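Local coordinates for uronate isomerase (Caulobacter crescentus, PDB 2Q01) that catalyses the interconversion of D-glucuronate and D-fructuronate, and of D-galacturonate and D-tagaturonate, in pentose and glucuronate metabolism, at the interface of chains A and B. Numbering follows the deposited sequence. Chains: chain A/B, Uronate isomerase.

Contact 1: the interface of chains A and B. Residues chain A 18, 20-21, 445-447; chain B 15, 17-18, 22.
In chain A the loop residue before helix 19-30, the first turn of that helix and the end of helix 425-445, with the loop after it, meet the loop before helix 19-30 of chain B and the first turn of that helix. B:Ser17 reaches in between the two chain A segments. The hydroxyl OG of B:Ser17 is anti to its own backbone N (chi1 -172°) and donates to the carboxylate oxygen OD2 of A:Asp18 at 2.8 Å, on the syn side. The hydroxyl OG1 of A:Thr21 donates to OD2 of A:Asp18 on the anti side, at 2.9 Å. Two hydroxyls thus grip one oxygen and would limit rotation of the carboxylate. The methyl CB of A:Ala445 packs on CB of B:Ser17 at 3.8 Å. A water links the backbone N of B:Ser17 to the carboxylate OE1 of A:Glu446.

B:Arg22 bends at chi3 (-76°) and brings its guanidinium to the helix end. NH2 of B:Arg22 donates to the carbonyl O of A:Ala445 at 2.7 Å; that oxygen is tilted out of the guanidinium plane. The same NH2 donates to the carbonyl O of B:Phe15 in its own chain. NH1 of B:Arg22 donates to the imidazole NE2 of A:His447 in a longer bond of 3.3 Å, with the ring and guanidinium planes 46° apart. The carbonyl end of helix 425-445 would probably stabilise the positive charge of B:Arg22. In the fold, the site joins the N-terminal segments of both chains to the C-terminal end of helix 425-445 of chain A.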
# COMPACT_ATOMS: atom_id res chain seq x y z
N ASP A 18 5.16 -23.10 8.09
CA ASP A 18 5.06 -23.31 9.53
C ASP A 18 4.14 -24.47 9.85
O ASP A 18 2.94 -24.38 9.62
CB ASP A 18 4.56 -22.04 10.23
CG ASP A 18 4.50 -22.20 11.73
OD1 ASP A 18 5.57 -22.26 12.36
OD2 ASP A 18 3.37 -22.29 12.26
N ALA A 20 2.68 -26.10 12.34
CA ALA A 20 1.45 -26.01 13.13
C ALA A 20 0.34 -25.33 12.34
O ALA A 20 -0.76 -25.85 12.24
CB ALA A 20 1.70 -25.27 14.44
N THR A 21 0.67 -24.17 11.76
CA THR A 21 -0.25 -23.41 10.89
C THR A 21 -0.69 -24.26 9.69
O THR A 21 -1.88 -24.29 9.37
CB THR A 21 0.39 -22.07 10.41
OG1 THR A 21 0.79 -21.30 11.55
CG2 THR A 21 -0.59 -21.26 9.61
N ALA A 445 -3.61 -20.27 14.77
CA ALA A 445 -2.25 -20.45 15.29
C ALA A 445 -1.76 -19.28 16.14
O ALA A 445 -0.93 -19.47 17.04
CB ALA A 445 -1.28 -20.71 14.14
N GLU A 446 -2.26 -18.07 15.87
CA GLU A 446 -1.93 -16.89 16.67
C GLU A 446 -3.01 -16.60 17.70
O GLU A 446 -2.96 -15.57 18.37
CB GLU A 446 -1.71 -15.67 15.78
CG GLU A 446 -0.50 -15.76 14.86
CD GLU A 446 -0.26 -14.49 14.07
OE1 GLU A 446 0.57 -14.52 13.14
OE2 GLU A 446 -0.90 -13.46 14.38
N HIS A 447 -3.97 -17.52 17.79
CA HIS A 447 -5.09 -17.49 18.75
C HIS A 447 -5.97 -16.24 18.65
O HIS A 447 -6.47 -15.73 19.65
CB HIS A 447 -4.61 -17.72 20.19
CG HIS A 447 -3.57 -18.79 20.31
ND1 HIS A 447 -3.84 -20.12 20.07
CD2 HIS A 447 -2.25 -18.72 20.62
CE1 HIS A 447 -2.74 -20.83 20.23
NE2 HIS A 447 -1.76 -20.00 20.58
N PHE B 15 1.26 -13.55 19.19
CA PHE B 15 2.65 -13.92 18.90
C PHE B 15 2.66 -14.80 17.66
O PHE B 15 1.69 -15.53 17.42
CB PHE B 15 3.28 -14.68 20.08
CG PHE B 15 3.33 -13.90 21.37
CD1 PHE B 15 3.49 -12.51 21.37
CD2 PHE B 15 3.23 -14.57 22.59
CE1 PHE B 15 3.52 -11.80 22.57
CE2 PHE B 15 3.27 -13.87 23.80
CZ PHE B 15 3.41 -12.48 23.79
N SER B 17 3.40 -17.91 15.05
CA SER B 17 3.30 -19.34 15.32
C SER B 17 4.66 -20.04 15.38
O SER B 17 4.83 -21.01 16.13
CB SER B 17 2.40 -20.02 14.30
OG SER B 17 2.16 -21.37 14.67
N ASP B 18 5.62 -19.53 14.60
CA ASP B 18 6.99 -20.01 14.60
C ASP B 18 7.60 -19.99 16.00
O ASP B 18 7.78 -18.91 16.57
CB ASP B 18 7.86 -19.18 13.66
CG ASP B 18 9.31 -19.62 13.67
OD1 ASP B 18 9.63 -20.61 12.98
OD2 ASP B 18 10.12 -18.97 14.37
N ARG B 22 8.17 -16.99 18.52
CA ARG B 22 7.19 -16.95 19.60
C ARG B 22 7.81 -16.88 20.98
O ARG B 22 7.32 -16.15 21.85
CB ARG B 22 6.26 -18.17 19.49
CG ARG B 22 5.28 -18.37 20.64
CD ARG B 22 4.18 -19.35 20.26
NE ARG B 22 3.20 -18.73 19.39
CZ ARG B 22 1.93 -19.11 19.28
NH1 ARG B 22 1.46 -20.13 19.99
NH2 ARG B 22 1.12 -18.46 18.45
O HOH W 1 1.81 -17.03 12.68

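Contact 2: the interface of chains A and B. Residues chain A 368, 401, 405, 448; chain B 112, 114, 392-395, 398.
The N-terminal end of helix 393-407 of chain B receives a carboxylate from the same helix of chain A. A:Glu405 reaches across with its chain extended beyond CG. OE2 of A:Glu405 accepts from the backbone N of B:Glu394 at 3.1 Å, on the syn side. OE1 of A:Glu405 accepts from the hydroxyl OG of B:Ser392 at 2.6 Å, met from above the carboxylate plane. The hydroxyl of B:Ser392 also accepts from the backbone N of B:Gly395, as in a helix N-cap. The helix end would probably stabilise the negative charge of A:Glu405. Ring carbon CD of B:Pro114 packs against CB of A:Glu405 at 3.8 Å.

A:Arg448 forms a salt bridge with B:Glu394, end-on through both terminal nitrogens. NH1 of A:Arg448 donates to OE1 of B:Glu394 at 2.8 Å. NH2 of the arginine donates to OE2 on the syn side. The fit is not flat: guanidinium and carboxylate planes stand 40° apart. B:Glu394 is bent at chi2 (71°), which turns its carboxylate toward the arginine. CB of B:Pro393 lies 3.5 Å from NH1 of A:Arg448.

B:Arg398 donates from NH2 to the carbonyl O of A:Glu401, above the carbonyl plane. NH1 of B:Arg398 lies 2.6 Å from a water O, and this water also bonds OE1 of A:Glu405.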
# COMPACT_ATOMS: atom_id res chain seq x y z
N SER A 368 -7.99 -1.11 2.93
CA SER A 368 -8.05 -0.72 4.34
C SER A 368 -8.49 0.73 4.53
O SER A 368 -9.04 1.08 5.57
CB SER A 368 -6.70 -0.95 5.02
OG SER A 368 -5.67 -0.19 4.41
N GLU A 401 -5.89 -9.79 4.69
CA GLU A 401 -5.13 -9.08 5.72
C GLU A 401 -5.51 -7.60 5.88
O GLU A 401 -5.22 -7.01 6.93
CB GLU A 401 -3.62 -9.18 5.46
CG GLU A 401 -2.98 -10.48 5.90
CD GLU A 401 -1.50 -10.59 5.49
OE1 GLU A 401 -1.11 -10.02 4.45
OE2 GLU A 401 -0.74 -11.25 6.22
N GLU A 405 -10.34 -6.70 9.24
CA GLU A 405 -10.36 -6.01 10.53
C GLU A 405 -11.45 -4.95 10.68
O GLU A 405 -11.91 -4.69 11.79
CB GLU A 405 -8.98 -5.46 10.86
CG GLU A 405 -8.04 -6.57 11.32
CD GLU A 405 -6.64 -6.10 11.66
OE1 GLU A 405 -6.16 -5.13 11.03
OE2 GLU A 405 -6.02 -6.71 12.56
N ARG A 448 -6.14 -15.78 17.41
CA ARG A 448 -6.99 -14.64 17.10
C ARG A 448 -8.40 -15.10 16.74
O ARG A 448 -9.34 -14.29 16.72
CB ARG A 448 -6.40 -13.84 15.95
CG ARG A 448 -5.15 -13.10 16.33
CD ARG A 448 -4.96 -11.93 15.40
NE ARG A 448 -3.86 -12.13 14.46
CZ ARG A 448 -3.72 -11.44 13.34
NH1 ARG A 448 -4.61 -10.52 13.00
NH2 ARG A 448 -2.68 -11.68 12.55
N GLY B 112 -12.35 -12.29 13.50
CA GLY B 112 -11.21 -11.82 12.72
C GLY B 112 -10.89 -10.35 12.90
O GLY B 112 -9.89 -9.85 12.36
N PRO B 114 -10.24 -6.86 15.42
CA PRO B 114 -9.60 -6.58 16.71
C PRO B 114 -10.56 -6.46 17.91
O PRO B 114 -10.13 -6.61 19.05
CB PRO B 114 -8.88 -5.24 16.47
CG PRO B 114 -9.60 -4.62 15.34
CD PRO B 114 -10.02 -5.75 14.46
N SER B 392 -4.92 -2.08 15.28
CA SER B 392 -5.28 -3.48 15.12
C SER B 392 -4.01 -4.32 14.87
O SER B 392 -3.01 -3.77 14.42
CB SER B 392 -6.24 -3.61 13.94
OG SER B 392 -5.61 -3.26 12.72
N PRO B 393 -4.04 -5.64 15.19
CA PRO B 393 -2.91 -6.56 14.96
C PRO B 393 -2.20 -6.42 13.61
O PRO B 393 -0.98 -6.23 13.57
CB PRO B 393 -3.56 -7.93 15.09
CG PRO B 393 -4.62 -7.73 16.10
CD PRO B 393 -5.16 -6.34 15.86
N GLU B 394 -2.95 -6.51 12.52
CA GLU B 394 -2.40 -6.31 11.17
C GLU B 394 -1.93 -4.88 10.90
O GLU B 394 -0.96 -4.66 10.18
CB GLU B 394 -3.38 -6.77 10.09
CG GLU B 394 -2.90 -7.95 9.26
CD GLU B 394 -2.89 -9.27 10.02
OE1 GLU B 394 -3.98 -9.80 10.32
OE2 GLU B 394 -1.78 -9.78 10.30
N GLY B 395 -2.63 -3.90 11.48
CA GLY B 395 -2.34 -2.49 11.26
C GLY B 395 -1.08 -2.02 11.96
O GLY B 395 -0.23 -1.36 11.35
N ARG B 398 1.93 -3.53 10.25
CA ARG B 398 2.22 -2.82 8.99
C ARG B 398 2.92 -1.49 9.25
O ARG B 398 3.88 -1.16 8.56
CB ARG B 398 0.95 -2.61 8.17
CG ARG B 398 0.54 -3.82 7.35
CD ARG B 398 -0.45 -3.46 6.27
NE ARG B 398 -1.73 -3.00 6.81
CZ ARG B 398 -2.77 -3.79 7.07
NH1 ARG B 398 -3.89 -3.27 7.56
NH2 ARG B 398 -2.69 -5.10 6.85
O HOH W 2 -11.98 -14.14 15.57
O HOH W 3 -6.22 -3.98 8.54

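Contact 3: the interface of chains A and B. Residues chain A 410, 449-450, 453, 456-457; chain B 5, 108, 111-112, 116, 132.
Charged groups of helix 451-469 and the loop before it in chain A meet two arginines of chain B. B:Arg5, extended from CG to NE, makes salt bridges to two carboxylates through NH2. NH2 of B:Arg5 reaches OD2 of A:Asp450 at 2.6 Å, on the anti side. NH2 of B:Arg5 also meets OE1 of A:Glu453, at 3.0 Å and from above the carboxylate plane. The pair of NH2 of B:Arg111 and OE1 of A:Glu456 is a weak salt bridge, at 3.4 Å. Through water, OE1 of A:Glu453 is linked to NE of B:Arg111.

Among neutral donors, the indole NE1 of B:Trp116 binds the syn lone pair of OE1 of A:Glu453 at 2.8 Å. The other oxygen, OE2, accepts from the backbone N of A:Asp450. An alanine in place of A:Glu453 would probably leave the indole N-H and one side of the B:Arg5 charge without their mate.

In the apolar part, CD of B:Arg111 packs on CD1 of A:Leu457 at 3.8 Å, and its CB touches the methyl CE of A:Met449. The ring of B:Tyr108 points its edge at the face of the A:Tyr410 ring, with planes 77° apart. Within chain B, NH2 of B:Arg5 sits over the centre of the B:Phe132 ring, 3.6 Å above its plane.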
# COMPACT_ATOMS: atom_id res chain seq x y z
N TYR A 410 -18.26 -11.27 6.84
CA TYR A 410 -19.67 -11.32 6.44
C TYR A 410 -20.07 -10.10 5.62
O TYR A 410 -21.22 -9.98 5.19
CB TYR A 410 -20.57 -11.53 7.67
CG TYR A 410 -20.23 -12.81 8.41
CD1 TYR A 410 -19.47 -12.78 9.59
CD2 TYR A 410 -20.64 -14.06 7.93
CE1 TYR A 410 -19.15 -13.96 10.27
CE2 TYR A 410 -20.32 -15.23 8.60
CZ TYR A 410 -19.58 -15.18 9.77
OH TYR A 410 -19.27 -16.34 10.42
N MET A 449 -8.53 -16.39 16.46
CA MET A 449 -9.84 -17.04 16.37
C MET A 449 -9.76 -18.48 16.83
O MET A 449 -8.68 -19.08 16.87
CB MET A 449 -10.44 -16.91 14.97
CG MET A 449 -10.10 -17.99 13.97
SD MET A 449 -10.77 -17.59 12.34
CE MET A 449 -12.24 -16.72 12.82
N ASP A 450 -10.90 -19.03 17.22
CA ASP A 450 -10.98 -20.41 17.65
C ASP A 450 -11.16 -21.28 16.42
O ASP A 450 -11.61 -20.79 15.38
CB ASP A 450 -12.14 -20.58 18.63
CG ASP A 450 -11.94 -19.82 19.94
OD1 ASP A 450 -10.78 -19.54 20.31
OD2 ASP A 450 -12.95 -19.50 20.61
N GLU A 453 -14.72 -21.43 15.03
CA GLU A 453 -15.05 -20.26 14.20
C GLU A 453 -14.49 -20.39 12.79
O GLU A 453 -15.17 -20.08 11.81
CB GLU A 453 -14.51 -18.99 14.85
CG GLU A 453 -15.18 -18.58 16.15
CD GLU A 453 -14.46 -17.44 16.86
OE1 GLU A 453 -15.06 -16.82 17.76
OE2 GLU A 453 -13.29 -17.18 16.52
N GLU A 456 -16.42 -23.07 10.70
CA GLU A 456 -17.65 -22.50 10.19
C GLU A 456 -17.38 -21.57 9.01
O GLU A 456 -18.14 -21.55 8.05
CB GLU A 456 -18.37 -21.72 11.29
CG GLU A 456 -19.25 -22.55 12.20
CD GLU A 456 -20.11 -21.71 13.14
OE1 GLU A 456 -20.83 -20.81 12.65
OE2 GLU A 456 -20.06 -21.95 14.36
N LEU A 457 -16.26 -20.84 9.08
CA LEU A 457 -15.99 -19.77 8.13
C LEU A 457 -15.59 -20.19 6.72
O LEU A 457 -16.12 -19.63 5.77
CB LEU A 457 -15.02 -18.74 8.71
CG LEU A 457 -15.73 -17.63 9.49
CD1 LEU A 457 -14.75 -16.86 10.30
CD2 LEU A 457 -16.48 -16.69 8.57
N ARG B 5 -20.01 -23.63 24.88
CA ARG B 5 -18.69 -23.38 24.23
C ARG B 5 -17.82 -22.46 25.09
O ARG B 5 -18.25 -21.34 25.42
CB ARG B 5 -18.90 -22.78 22.84
CG ARG B 5 -17.61 -22.43 22.12
CD ARG B 5 -17.84 -21.34 21.12
NE ARG B 5 -16.60 -20.64 20.80
CZ ARG B 5 -16.42 -19.86 19.74
NH1 ARG B 5 -17.41 -19.69 18.87
NH2 ARG B 5 -15.26 -19.27 19.54
N TYR B 108 -20.92 -13.03 16.36
CA TYR B 108 -20.17 -13.78 15.34
C TYR B 108 -19.59 -12.90 14.21
O TYR B 108 -18.60 -13.26 13.57
CB TYR B 108 -21.04 -14.90 14.74
CG TYR B 108 -22.15 -14.41 13.82
CD1 TYR B 108 -23.36 -13.94 14.35
CD2 TYR B 108 -21.99 -14.41 12.44
CE1 TYR B 108 -24.37 -13.49 13.52
CE2 TYR B 108 -23.01 -13.96 11.60
CZ TYR B 108 -24.19 -13.50 12.15
OH TYR B 108 -25.21 -13.04 11.35
N ARG B 111 -15.70 -11.95 14.14
CA ARG B 111 -14.66 -12.94 13.88
C ARG B 111 -13.57 -12.35 12.98
O ARG B 111 -13.84 -11.94 11.85
CB ARG B 111 -15.26 -14.20 13.22
CG ARG B 111 -15.95 -15.12 14.19
CD ARG B 111 -16.80 -16.16 13.48
NE ARG B 111 -17.71 -16.85 14.41
CZ ARG B 111 -18.51 -17.86 14.08
NH1 ARG B 111 -19.29 -18.41 15.00
NH2 ARG B 111 -18.54 -18.32 12.84
N GLY B 112 -12.35 -12.29 13.50
CA GLY B 112 -11.21 -11.82 12.72
C GLY B 112 -10.89 -10.35 12.90
O GLY B 112 -9.89 -9.85 12.36
N TRP B 116 -12.87 -8.59 18.57
CA TRP B 116 -12.91 -9.95 19.09
C TRP B 116 -11.88 -10.07 20.20
O TRP B 116 -12.16 -10.60 21.27
CB TRP B 116 -12.62 -10.95 17.98
CG TRP B 116 -12.81 -12.40 18.34
CD1 TRP B 116 -13.91 -13.16 18.10
CD2 TRP B 116 -11.86 -13.27 18.98
NE1 TRP B 116 -13.72 -14.44 18.55
CE2 TRP B 116 -12.47 -14.54 19.10
CE3 TRP B 116 -10.55 -13.09 19.47
CZ2 TRP B 116 -11.81 -15.63 19.69
CZ3 TRP B 116 -9.90 -14.18 20.05
CH2 TRP B 116 -10.54 -15.44 20.15
N PHE B 132 -18.20 -18.54 26.07
CA PHE B 132 -18.20 -17.60 24.95
C PHE B 132 -19.59 -17.03 24.74
O PHE B 132 -20.59 -17.76 24.87
CB PHE B 132 -17.73 -18.31 23.68
CG PHE B 132 -17.18 -17.39 22.63
CD1 PHE B 132 -15.82 -17.09 22.60
CD2 PHE B 132 -18.00 -16.84 21.65
CE1 PHE B 132 -15.29 -16.25 21.63
CE2 PHE B 132 -17.48 -15.99 20.68
CZ PHE B 132 -16.13 -15.70 20.67
O HOH W 4 -17.53 -15.54 17.17

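The C-alpha centres of contacts 1 and 2 lie about 16 Å apart, those of contacts 2 and 3 about 15 Å, and those of contacts 1 and 3 about 17 Å. All three are parts of one interface between chains A and B. The chain A segment 445-450 runs through all of them, and contacts 2 and 3 share B:Gly112. Helix 393-407 of both chains meets in contact 2, yet the interface as a whole is not an exact two-fold. The deposited assembly holds three copies, so this pairing may repeat in a trimer; the structure alone does not show the state in solution.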